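Local coordinates for Rho GTPase-activating protein 15 (Homo sapiens, PDB 3BYI) that acts as a GTPase activator for Rho-type GTPases, among them RAC1, through its RhoGAP domain, converting them to the inactive GDP-bound state, at residues 116-121 against 195-199; 105-109 against 143-147; 66-70 against 94-98; 100-106 against 178-182. All coordinates share one frame; numbering follows the deposited sequence.

Interaction 1: 116-121 against 195-199; sequences FVEAIK and YQNQI
The side chain of Tyr195 runs outward over Val117 and finishes beside Lys121. Its CB starts 4.1 Å from Val117 CG2. Further out, Tyr195 ring atom CD2 meets the same methyl, Val117 CG2, at 3.5 Å. The other methyl, Val117 CG1, lies over one face of the ring in a CH-pi contact, 3.6 Å from the centroid and nearest to CE2. CG1 is anti to the backbone N of Val117 (chi1 171°), which carries it over the ring. CZ touches Lys121 CE, and the tip OH takes a weak hydrogen bond of 3.0 Å from Lys121 NZ at the end of an extended chain. This pair makes the outer, solvent side of the contact.

The helices are 110-120 and 189-205 of the all-helical RhoGAP domain. Here their short segments cross at 68°, with axes 9.8 Å apart. Inward of the tyrosine, Ile120 CD1 meets Ile199 CG1, the side chains crossing at about a right angle. Ile120 CD1 also reaches Tyr195 O and Gln198 CB, at 3.3 and 3.5 Å. On the buried side, Ile199 CD1 packs on Phe116 CB. Helix 125-138 touches Phe116 through Leu135, and helix 168-180 touches Ile199 through Leu180.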
loop_
_atom_site.group_PDB
_atom_site.type_symbol
_atom_site.label_atom_id
_atom_site.label_comp_id
_atom_site.label_asym_id
_atom_site.label_seq_id
_atom_site.Cartn_x
_atom_site.Cartn_y
_atom_site.Cartn_z
ATOM N N PHE A 116 -10.681 13.713 4.423
ATOM C CA PHE A 116 -9.451 13.336 5.197
ATOM C C PHE A 116 -8.547 14.537 5.460
ATOM O O PHE A 116 -7.970 14.659 6.548
ATOM C CB PHE A 116 -8.603 12.258 4.475
ATOM C CG PHE A 116 -9.075 10.814 4.693
ATOM C CD1 PHE A 116 -9.688 10.106 3.677
ATOM C CD2 PHE A 116 -8.897 10.183 5.915
ATOM C CE1 PHE A 116 -10.130 8.782 3.877
ATOM C CE2 PHE A 116 -9.310 8.870 6.118
ATOM C CZ PHE A 116 -9.937 8.166 5.100
ATOM N N VAL A 117 -8.409 15.400 4.453
ATOM C CA VAL A 117 -7.695 16.683 4.623
ATOM C C VAL A 117 -8.341 17.559 5.691
ATOM O O VAL A 117 -7.629 18.095 6.538
ATOM C CB VAL A 117 -7.615 17.506 3.304
ATOM C CG1 VAL A 117 -7.070 18.921 3.572
ATOM C CG2 VAL A 117 -6.761 16.797 2.287
ATOM N N GLU A 118 -9.666 17.735 5.630
ATOM C CA GLU A 118 -10.408 18.461 6.676
ATOM C C GLU A 118 -10.138 17.845 8.042
ATOM O O GLU A 118 -10.016 18.565 9.052
ATOM C CB GLU A 118 -11.928 18.407 6.447
ATOM C CG GLU A 118 -12.470 19.319 5.365
ATOM C CD GLU A 118 -14.014 19.308 5.291
ATOM O OE1 GLU A 118 -14.655 18.615 6.120
ATOM O OE2 GLU A 118 -14.584 20.002 4.405
ATOM N N ALA A 119 -10.093 16.508 8.065
ATOM C CA ALA A 119 -9.864 15.756 9.298
ATOM C C ALA A 119 -8.525 16.067 9.932
ATOM O O ALA A 119 -8.493 16.358 11.125
ATOM C CB ALA A 119 -10.011 14.241 9.079
ATOM N N ILE A 120 -7.421 16.011 9.179
ATOM C CA ILE A 120 -6.113 16.305 9.816
ATOM C C ILE A 120 -5.884 17.786 10.103
ATOM O O ILE A 120 -5.004 18.113 10.901
ATOM C CB ILE A 120 -4.848 15.775 9.078
ATOM C CG1 ILE A 120 -4.856 16.186 7.600
ATOM C CG2 ILE A 120 -4.687 14.302 9.361
ATOM C CD1 ILE A 120 -3.485 16.161 6.981
ATOM N N LYS A 121 -6.659 18.665 9.466
ATOM C CA LYS A 121 -6.542 20.101 9.731
ATOM C C LYS A 121 -7.133 20.498 11.089
ATOM O O LYS A 121 -6.917 21.634 11.537
ATOM C CB LYS A 121 -7.194 20.932 8.621
ATOM C CG LYS A 121 -6.396 21.057 7.345
ATOM C CD LYS A 121 -7.156 21.942 6.365
ATOM C CE LYS A 121 -6.494 22.030 5.002
ATOM N NZ LYS A 121 -7.456 22.474 3.902
ATOM N N TYR A 195 -0.264 17.220 3.096
ATOM C CA TYR A 195 -1.554 16.690 3.517
ATOM C C TYR A 195 -1.511 15.171 3.592
ATOM O O TYR A 195 -1.922 14.574 4.580
ATOM C CB TYR A 195 -2.644 17.051 2.541
ATOM C CG TYR A 195 -3.172 18.460 2.584
ATOM C CD1 TYR A 195 -2.850 19.346 3.606
ATOM C CD2 TYR A 195 -4.060 18.883 1.597
ATOM C CE1 TYR A 195 -3.376 20.640 3.618
ATOM C CE2 TYR A 195 -4.581 20.160 1.597
ATOM C CZ TYR A 195 -4.254 21.036 2.604
ATOM O OH TYR A 195 -4.813 22.294 2.570
ATOM N N GLN A 196 -1.047 14.545 2.526
ATOM C CA GLN A 196 -1.081 13.117 2.460
ATOM C C GLN A 196 -0.090 12.434 3.404
ATOM O O GLN A 196 -0.419 11.412 4.007
ATOM C CB GLN A 196 -0.883 12.654 1.035
ATOM C CG GLN A 196 0.468 12.883 0.449
ATOM C CD GLN A 196 0.443 12.618 -1.037
ATOM O OE1 GLN A 196 -0.562 12.153 -1.563
ATOM N NE2 GLN A 196 1.540 12.897 -1.718
ATOM N N ASN A 197 1.103 12.997 3.554
ATOM C CA ASN A 197 2.067 12.478 4.511
ATOM C C ASN A 197 1.577 12.617 5.968
ATOM O O ASN A 197 1.793 11.732 6.798
ATOM C CB ASN A 197 3.393 13.207 4.351
ATOM C CG ASN A 197 4.061 12.860 3.044
ATOM O OD1 ASN A 197 3.451 12.224 2.207
ATOM N ND2 ASN A 197 5.302 13.283 2.857
ATOM N N GLN A 198 0.908 13.724 6.269
ATOM C CA GLN A 198 0.353 13.908 7.591
ATOM C C GLN A 198 -0.765 12.928 7.872
ATOM O O GLN A 198 -0.884 12.452 8.997
ATOM C CB GLN A 198 -0.139 15.337 7.801
ATOM C CG GLN A 198 0.990 16.346 8.051
ATOM C CD GLN A 198 1.903 15.933 9.165
ATOM O OE1 GLN A 198 3.053 15.522 8.930
ATOM N NE2 GLN A 198 1.389 16.008 10.397
ATOM N N ILE A 199 -1.593 12.633 6.869
ATOM C CA ILE A 199 -2.677 11.662 7.031
ATOM C C ILE A 199 -2.089 10.284 7.258
ATOM O O ILE A 199 -2.529 9.539 8.138
ATOM C CB ILE A 199 -3.636 11.590 5.804
ATOM C CG1 ILE A 199 -4.443 12.894 5.648
ATOM C CG2 ILE A 199 -4.597 10.421 5.968
ATOM C CD1 ILE A 199 -4.851 13.212 4.239
#

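Interaction 2: 105-109 against 143-147; sequences EPLFP and NRDTM
The backbone of 105-109, which has no regular structure, passes close to helical segment 143-147 at Leu107 and Asn143, whose CA atoms are 5.8 Å apart. The contact belongs to the helical RhoGAP domain. It packs the connection between helices 89-102 and 110-120 against helix 141-159, and every residue that touches is buried.

Asn143 supplies the polar part. Its ND2 donates to Leu107 O at 2.8 Å, with an almost straight N-H...O angle of 173°. The oxygen lies in the amide plane, while the donor is tilted 32° from the plane of the carbonyl. ND2 also donates to a water at 2.7 Å, and that water donates in turn to Pro106 O. OD1 is taken by His25 NE2. The amide is thus held at both ends, which fixes its rotation and satisfies it in a buried place. Pro109 CG packs beside ND2.

The apolar part is made by Leu107 and Met147, which run alongside one another, pointing opposite ways. Leu107 CD2 touches Met147 CG at 3.7 Å, while Leu107 CD1 reaches Thr146 CG2. The hydroxyl of Thr146 bonds elsewhere, to Pro142 O and Thr34 O.

The Met147 chain is extended beyond CG (chi2 -178°), which carries SD and CE out over the Phe108 ring. This is a Met-aromatic contact, with SD 4.2 Å from the ring centroid and over the face. The terminal methyl CE sits squarely over the ring centre, 3.6 Å above the plane and in touch with all six carbons of Phe108.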
loop_
_atom_site.group_PDB
_atom_site.type_symbol
_atom_site.label_atom_id
_atom_site.label_comp_id
_atom_site.label_asym_id
_atom_site.label_seq_id
_atom_site.Cartn_x
_atom_site.Cartn_y
_atom_site.Cartn_z
ATOM N N GLU A 105 -7.501 3.305 -8.694
ATOM C CA GLU A 105 -7.890 4.329 -7.743
ATOM C C GLU A 105 -7.004 4.040 -6.526
ATOM O O GLU A 105 -6.723 2.871 -6.224
ATOM C CB GLU A 105 -9.377 4.227 -7.394
ATOM C CG GLU A 105 -9.889 5.405 -6.558
ATOM C CD GLU A 105 -11.331 5.244 -6.050
ATOM O OE1 GLU A 105 -11.865 4.103 -5.993
ATOM O OE2 GLU A 105 -11.929 6.290 -5.693
ATOM N N PRO A 106 -6.493 5.095 -5.869
ATOM C CA PRO A 106 -5.715 4.838 -4.658
ATOM C C PRO A 106 -6.488 4.195 -3.495
ATOM O O PRO A 106 -7.712 4.262 -3.439
ATOM C CB PRO A 106 -5.141 6.239 -4.287
ATOM C CG PRO A 106 -5.832 7.226 -5.151
ATOM C CD PRO A 106 -6.515 6.517 -6.264
ATOM N N LEU A 107 -5.746 3.596 -2.550
ATOM C CA LEU A 107 -6.348 2.986 -1.362
ATOM C C LEU A 107 -7.289 3.961 -0.650
ATOM O O LEU A 107 -8.359 3.578 -0.182
ATOM C CB LEU A 107 -5.270 2.499 -0.390
ATOM C CG LEU A 107 -5.714 1.717 0.869
ATOM C CD1 LEU A 107 -6.526 0.494 0.503
ATOM C CD2 LEU A 107 -4.494 1.333 1.759
ATOM N N PHE A 108 -6.852 5.207 -0.557
ATOM C CA PHE A 108 -7.675 6.284 -0.041
ATOM C C PHE A 108 -8.457 6.832 -1.225
ATOM O O PHE A 108 -7.851 7.501 -2.098
ATOM C CB PHE A 108 -6.776 7.392 0.534
ATOM C CG PHE A 108 -6.149 7.039 1.848
ATOM C CD1 PHE A 108 -5.106 6.111 1.919
ATOM C CD2 PHE A 108 -6.588 7.634 3.007
ATOM C CE1 PHE A 108 -4.525 5.785 3.123
ATOM C CE2 PHE A 108 -6.026 7.302 4.219
ATOM C CZ PHE A 108 -4.984 6.389 4.283
ATOM N N PRO A 109 -9.781 6.558 -1.292
ATOM C CA PRO A 109 -10.468 7.018 -2.477
ATOM C C PRO A 109 -10.428 8.538 -2.640
ATOM O O PRO A 109 -10.494 9.298 -1.665
ATOM C CB PRO A 109 -11.911 6.500 -2.286
ATOM C CG PRO A 109 -11.780 5.379 -1.247
ATOM C CD PRO A 109 -10.702 5.873 -0.360
ATOM N N ASN A 143 -11.273 -1.163 1.344
ATOM C CA ASN A 143 -10.331 -0.045 1.591
ATOM C C ASN A 143 -10.011 0.069 3.078
ATOM O O ASN A 143 -8.877 0.166 3.453
ATOM C CB ASN A 143 -10.893 1.286 1.039
ATOM C CG ASN A 143 -11.208 1.220 -0.443
ATOM O OD1 ASN A 143 -12.161 0.559 -0.860
ATOM N ND2 ASN A 143 -10.407 1.911 -1.249
ATOM N N ARG A 144 -11.043 0.035 3.908
ATOM C CA ARG A 144 -10.879 0.005 5.352
ATOM C C ARG A 144 -10.062 -1.210 5.831
ATOM O O ARG A 144 -9.164 -1.063 6.632
ATOM C CB ARG A 144 -12.250 -0.040 6.028
ATOM C CG ARG A 144 -12.139 -0.314 7.542
ATOM C CD ARG A 144 -13.427 -0.099 8.299
ATOM N NE ARG A 144 -14.454 -0.999 7.838
ATOM C CZ ARG A 144 -15.433 -0.681 6.996
ATOM N NH1 ARG A 144 -15.570 0.542 6.484
ATOM N NH2 ARG A 144 -16.289 -1.613 6.664
ATOM N N ASP A 145 -10.440 -2.421 5.408
ATOM C CA ASP A 145 -9.761 -3.609 5.889
ATOM C C ASP A 145 -8.312 -3.712 5.417
ATOM O O ASP A 145 -7.454 -4.202 6.151
ATOM C CB ASP A 145 -10.500 -4.881 5.486
ATOM C CG ASP A 145 -11.826 -5.029 6.168
ATOM O OD1 ASP A 145 -12.166 -4.223 7.073
ATOM O OD2 ASP A 145 -12.545 -5.961 5.772
ATOM N N THR A 146 -8.057 -3.285 4.187
ATOM C CA THR A 146 -6.681 -3.225 3.658
ATOM C C THR A 146 -5.814 -2.134 4.381
ATOM O O THR A 146 -4.626 -2.348 4.681
ATOM C CB THR A 146 -6.740 -3.048 2.134
ATOM O OG1 THR A 146 -7.445 -4.164 1.611
ATOM C CG2 THR A 146 -5.343 -2.978 1.438
ATOM N N MET A 147 -6.417 -0.984 4.679
ATOM C CA MET A 147 -5.752 0.015 5.516
ATOM C C MET A 147 -5.400 -0.531 6.873
ATOM O O MET A 147 -4.301 -0.320 7.362
ATOM C CB MET A 147 -6.649 1.242 5.735
ATOM C CG MET A 147 -6.703 2.176 4.541
ATOM S SD MET A 147 -7.714 3.576 4.913
ATOM C CE MET A 147 -8.078 4.193 3.253
HETATM O O HOH W 1 -9.702 2.185 -3.867
#

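Interaction 3: 66-70 against 94-98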
loop_
_atom_site.group_PDB
_atom_site.type_symbol
_atom_site.label_atom_id
_atom_site.label_comp_id
_atom_site.label_asym_id
_atom_site.label_seq_id
_atom_site.Cartn_x
_atom_site.Cartn_y
_atom_site.Cartn_z
ATOM N N ILE A 66 11.435 -7.201 -9.237
ATOM C CA ILE A 66 10.057 -6.809 -8.890
ATOM C C ILE A 66 9.122 -7.048 -10.068
ATOM O O ILE A 66 8.022 -7.568 -9.902
ATOM C CB ILE A 66 9.959 -5.344 -8.478
ATOM C CG1 ILE A 66 10.715 -5.143 -7.147
ATOM C CG2 ILE A 66 8.482 -4.919 -8.381
ATOM C CD1 ILE A 66 11.036 -3.686 -6.789
ATOM N N GLN A 67 9.562 -6.671 -11.265
ATOM C CA GLN A 67 8.749 -6.817 -12.461
ATOM C C GLN A 67 8.436 -8.296 -12.734
ATOM O O GLN A 67 7.323 -8.640 -13.158
ATOM C CB GLN A 67 9.423 -6.129 -13.661
ATOM C CG GLN A 67 9.412 -4.577 -13.582
ATOM C CD GLN A 67 8.017 -3.927 -13.833
ATOM O OE1 GLN A 67 7.005 -4.580 -13.697
ATOM N NE2 GLN A 67 7.991 -2.652 -14.201
ATOM N N LYS A 68 9.398 -9.184 -12.469
ATOM C CA LYS A 68 9.147 -10.636 -12.586
ATOM C C LYS A 68 8.210 -11.152 -11.513
ATOM O O LYS A 68 7.438 -12.077 -11.753
ATOM C CB LYS A 68 10.420 -11.458 -12.413
ATOM C CG LYS A 68 11.443 -11.312 -13.477
ATOM C CD LYS A 68 12.706 -12.043 -13.120
ATOM C CE LYS A 68 13.638 -12.113 -14.319
ATOM N NZ LYS A 68 14.997 -12.512 -13.868
ATOM N N LEU A 69 8.330 -10.600 -10.306
ATOM C CA LEU A 69 7.403 -10.922 -9.208
ATOM C C LEU A 69 5.969 -10.554 -9.613
ATOM O O LEU A 69 5.041 -11.368 -9.505
ATOM C CB LEU A 69 7.779 -10.157 -7.931
ATOM C CG LEU A 69 7.402 -10.788 -6.574
ATOM C CD1 LEU A 69 7.796 -9.864 -5.375
ATOM C CD2 LEU A 69 5.953 -11.207 -6.478
ATOM N N ARG A 70 5.798 -9.327 -10.080
ATOM C CA ARG A 70 4.510 -8.837 -10.600
ATOM C C ARG A 70 3.950 -9.736 -11.698
ATOM O O ARG A 70 2.758 -10.054 -11.716
ATOM C CB ARG A 70 4.700 -7.441 -11.152
ATOM C CG ARG A 70 3.527 -6.855 -11.883
ATOM C CD ARG A 70 3.919 -5.503 -12.333
ATOM N NE ARG A 70 2.895 -4.808 -13.059
ATOM C CZ ARG A 70 2.568 -5.079 -14.322
ATOM N NH1 ARG A 70 3.189 -6.027 -14.988
ATOM N NH2 ARG A 70 1.626 -4.382 -14.928
ATOM N N GLY A 94 9.077 -3.447 -2.500
ATOM C CA GLY A 94 8.884 -2.761 -3.773
ATOM C C GLY A 94 7.671 -3.230 -4.555
ATOM O O GLY A 94 6.964 -2.436 -5.138
ATOM N N ALA A 95 7.418 -4.523 -4.530
ATOM C CA ALA A 95 6.290 -5.107 -5.236
ATOM C C ALA A 95 4.991 -4.758 -4.529
ATOM O O ALA A 95 3.990 -4.453 -5.178
ATOM C CB ALA A 95 6.485 -6.670 -5.386
ATOM N N LEU A 96 4.998 -4.749 -3.201
ATOM C CA LEU A 96 3.826 -4.301 -2.436
ATOM C C LEU A 96 3.483 -2.861 -2.793
ATOM O O LEU A 96 2.347 -2.568 -3.141
ATOM C CB LEU A 96 4.063 -4.388 -0.927
ATOM C CG LEU A 96 2.803 -4.226 -0.065
ATOM C CD1 LEU A 96 1.738 -5.205 -0.574
ATOM C CD2 LEU A 96 3.104 -4.457 1.486
ATOM N N LYS A 97 4.477 -1.977 -2.766
ATOM C CA LYS A 97 4.239 -0.578 -3.076
ATOM C C LYS A 97 3.767 -0.377 -4.502
ATOM O O LYS A 97 2.904 0.456 -4.759
ATOM C CB LYS A 97 5.499 0.257 -2.826
ATOM C CG LYS A 97 5.851 0.455 -1.336
ATOM C CD LYS A 97 7.044 1.389 -1.184
ATOM C CE LYS A 97 8.343 0.818 -1.762
ATOM N NZ LYS A 97 9.453 1.752 -1.527
ATOM N N MET A 98 4.364 -1.127 -5.422
ATOM C CA MET A 98 3.969 -1.105 -6.838
ATOM C C MET A 98 2.505 -1.518 -7.024
ATOM O O MET A 98 1.821 -0.970 -7.887
ATOM C CB MET A 98 4.871 -2.038 -7.680
ATOM C CG MET A 98 4.524 -2.045 -9.143
ATOM S SD MET A 98 5.615 -2.998 -10.215
ATOM C CE MET A 98 6.994 -1.831 -10.299
#
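Arg70 NH2 forms a salt bridge with Glu102 OE2, on the helix that carries Met98, and the Arg70 side chain crosses Met98 at about a right angle. The bridge holds the end of the arginine, while the aliphatic part does the touching. Arg70 CD lies 3.7 Å from Met98 SD. The arginine chain is straight from CG to NE, and this carries the charged group beyond the sulfur. Met98 instead bends at its last torsion (chi3 -77°). That turns CE back toward Ile66 CG2, and Met98 SD also meets Ile66 CG2 at 3.9 Å. Gln67 skirts the same thioether from the exposed side.

Two helices of the RhoGAP domain, 63-74 and 89-102, meet here. Their short segments cross at -60°, with axes 9.7 Å apart. Ile66 is central. Its CG2 rests on Ala95 CA at 3.8 Å, and its CD1 lies against Gly94 CA. With only a hydrogen at that position of Gly94, the isoleucine can lie directly on the helix backbone. Leu69 CD1 presses on Ala95 CB at 3.5 Å, tighter than usual carbon contact. Phe38 of helix 37-49 touches both Leu69 and Ala95.

Interaction 4: 100-106 against 178-182; sequences FRELPEP and TLLRA
Arg181 reaches across to the end of helix 89-102 and grips Leu103 O with both terminal nitrogens, NH2 at 2.9 Å and NH1 at 3.0 Å. Its chain bends at chi3 (-66°), which turns the guanidinium toward Leu103 O. Both nitrogens come from the same face of the carbonyl plane, and the oxygen lies in the guanidinium plane. Phe100 O is also near that plane, 3.1 Å from Arg181 NH2. The charge would probably complement the negative end of the helix dipole. Pro106 CD packs over a face of the guanidinium, and Pro106 CB touches Leu179 O.

The tight part continues with Phe100. Leu179 CD2 sits over one face of its ring, toward the rim, and Thr178 CG2 meets Phe100 CB at 3.7 Å. Both contacts join helices 89-102 and 168-180 of the RhoGAP fold. One water links the two backbones and donates to Phe100 O and Thr178 O, each at 2.6 Å.

The loose side faces solvent. There Arg101 NE and NH2 make two weak, bent hydrogen bonds to Thr178 OG1, whose stronger partner is Val174 O. The side chain of Arg101 lies about 9 Å from that of Arg58, the predicted arginine finger.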
loop_
_atom_site.group_PDB
_atom_site.type_symbol
_atom_site.label_atom_id
_atom_site.label_comp_id
_atom_site.label_asym_id
_atom_site.label_seq_id
_atom_site.Cartn_x
_atom_site.Cartn_y
_atom_site.Cartn_z
ATOM N N PHE A 100 0.083 -1.047 -4.802
ATOM C CA PHE A 100 -0.725 0.096 -4.400
ATOM C C PHE A 100 -0.662 1.268 -5.391
ATOM O O PHE A 100 -1.670 1.952 -5.638
ATOM C CB PHE A 100 -0.355 0.544 -3.006
ATOM C CG PHE A 100 -0.870 -0.376 -1.938
ATOM C CD1 PHE A 100 0.001 -1.207 -1.237
ATOM C CD2 PHE A 100 -2.225 -0.435 -1.665
ATOM C CE1 PHE A 100 -0.482 -2.071 -0.275
ATOM C CE2 PHE A 100 -2.714 -1.265 -0.686
ATOM C CZ PHE A 100 -1.846 -2.087 0.012
ATOM N N ARG A 101 0.517 1.472 -5.991
ATOM C CA ARG A 101 0.691 2.526 -6.993
ATOM C C ARG A 101 -0.061 2.220 -8.287
ATOM O O ARG A 101 -0.461 3.139 -8.973
ATOM C CB ARG A 101 2.188 2.790 -7.312
ATOM C CG ARG A 101 2.927 3.621 -6.248
ATOM C CD ARG A 101 4.476 3.476 -6.337
ATOM N NE ARG A 101 5.115 3.995 -5.119
ATOM C CZ ARG A 101 6.335 3.673 -4.672
ATOM N NH1 ARG A 101 7.128 2.835 -5.331
ATOM N NH2 ARG A 101 6.781 4.214 -3.544
ATOM N N GLU A 102 -0.236 0.938 -8.604
ATOM C CA GLU A 102 -0.859 0.540 -9.881
ATOM C C GLU A 102 -2.378 0.371 -9.765
ATOM O O GLU A 102 -3.014 0.204 -10.755
ATOM C CB GLU A 102 -0.155 -0.718 -10.460
ATOM C CG GLU A 102 -0.349 -0.856 -11.954
ATOM C CD GLU A 102 0.509 -1.918 -12.573
ATOM O OE1 GLU A 102 1.544 -2.290 -11.989
ATOM O OE2 GLU A 102 0.123 -2.394 -13.661
ATOM N N LEU A 103 -2.951 0.432 -8.564
ATOM C CA LEU A 103 -4.400 0.399 -8.401
ATOM C C LEU A 103 -4.946 1.501 -9.251
ATOM O O LEU A 103 -4.358 2.542 -9.278
ATOM C CB LEU A 103 -4.752 0.644 -6.936
ATOM C CG LEU A 103 -4.458 -0.520 -5.984
ATOM C CD1 LEU A 103 -4.817 -0.166 -4.560
ATOM C CD2 LEU A 103 -5.241 -1.698 -6.412
ATOM N N PRO A 104 -6.040 1.280 -10.009
ATOM C CA PRO A 104 -6.577 2.414 -10.771
ATOM C C PRO A 104 -7.068 3.590 -9.917
ATOM O O PRO A 104 -7.139 4.708 -10.404
ATOM C CB PRO A 104 -7.750 1.809 -11.561
ATOM C CG PRO A 104 -8.092 0.572 -10.854
ATOM C CD PRO A 104 -6.818 0.057 -10.237
ATOM N N GLU A 105 -7.501 3.305 -8.694
ATOM C CA GLU A 105 -7.890 4.329 -7.743
ATOM C C GLU A 105 -7.004 4.040 -6.526
ATOM O O GLU A 105 -6.723 2.871 -6.224
ATOM C CB GLU A 105 -9.377 4.227 -7.394
ATOM C CG GLU A 105 -9.889 5.405 -6.558
ATOM C CD GLU A 105 -11.331 5.244 -6.050
ATOM O OE1 GLU A 105 -11.865 4.103 -5.993
ATOM O OE2 GLU A 105 -11.929 6.290 -5.693
ATOM N N PRO A 106 -6.493 5.095 -5.869
ATOM C CA PRO A 106 -5.715 4.838 -4.658
ATOM C C PRO A 106 -6.488 4.195 -3.495
ATOM O O PRO A 106 -7.712 4.262 -3.439
ATOM C CB PRO A 106 -5.141 6.239 -4.287
ATOM C CG PRO A 106 -5.832 7.226 -5.151
ATOM C CD PRO A 106 -6.515 6.517 -6.264
ATOM N N THR A 178 2.007 6.869 -2.055
ATOM C CA THR A 178 1.650 5.512 -2.472
ATOM C C THR A 178 0.147 5.217 -2.254
ATOM O O THR A 178 -0.471 4.564 -3.072
ATOM C CB THR A 178 2.590 4.479 -1.714
ATOM O OG1 THR A 178 3.938 4.597 -2.204
ATOM C CG2 THR A 178 2.169 3.064 -1.876
ATOM N N LEU A 179 -0.415 5.733 -1.165
ATOM C CA LEU A 179 -1.756 5.362 -0.718
ATOM C C LEU A 179 -2.815 6.430 -0.989
ATOM O O LEU A 179 -4.001 6.116 -1.094
ATOM C CB LEU A 179 -1.700 4.999 0.775
ATOM C CG LEU A 179 -0.719 3.858 1.167
ATOM C CD1 LEU A 179 -0.770 3.638 2.606
ATOM C CD2 LEU A 179 -1.046 2.569 0.496
ATOM N N LEU A 180 -2.393 7.690 -1.098
ATOM C CA LEU A 180 -3.312 8.805 -1.326
ATOM C C LEU A 180 -3.136 9.463 -2.707
ATOM O O LEU A 180 -4.099 10.004 -3.286
ATOM C CB LEU A 180 -3.150 9.840 -0.222
ATOM C CG LEU A 180 -3.601 9.380 1.173
ATOM C CD1 LEU A 180 -2.472 9.042 2.184
ATOM C CD2 LEU A 180 -4.505 10.426 1.736
ATOM N N ARG A 181 -1.925 9.423 -3.257
ATOM C CA ARG A 181 -1.731 9.853 -4.663
ATOM C C ARG A 181 -2.333 11.241 -4.940
ATOM O O ARG A 181 -2.926 11.481 -5.982
ATOM C CB ARG A 181 -2.359 8.812 -5.607
ATOM C CG ARG A 181 -1.891 8.825 -7.066
ATOM C CD ARG A 181 -2.704 7.815 -7.896
ATOM N NE ARG A 181 -2.443 6.445 -7.491
ATOM C CZ ARG A 181 -3.084 5.370 -7.943
ATOM N NH1 ARG A 181 -4.047 5.491 -8.851
ATOM N NH2 ARG A 181 -2.745 4.164 -7.482
ATOM N N ALA A 182 -2.132 12.161 -4.000
ATOM C CA ALA A 182 -2.819 13.461 -4.003
ATOM C C ALA A 182 -2.021 14.589 -4.630
ATOM O O ALA A 182 -2.524 15.704 -4.712
ATOM C CB ALA A 182 -3.230 13.837 -2.567
HETATM O O HOH W 2 -2.635 3.233 -3.542
#

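Interaction 2 is fully buried, while the other three each have an exposed side. Interactions 2 and 4 share Glu105 and Pro106 and touch closely. Phe108 N probably bonds to Leu179 O, joining the loop after helix 89-102 to helix 168-180. Interaction 1 meets interaction 2 through Phe116 and Ile199 on Phe108, and interaction 4 through Gln196 on Ala182. Interaction 3 uses the same helix as interaction 4, but lies on the opposite side of the chain's centre from interaction 1. Interactions 1 and 3 are helix crossings made mainly by apolar side chains. Interactions 2 and 4 instead bind backbone carbonyls of the loop through an amide and a guanidinium, each with a bridging water.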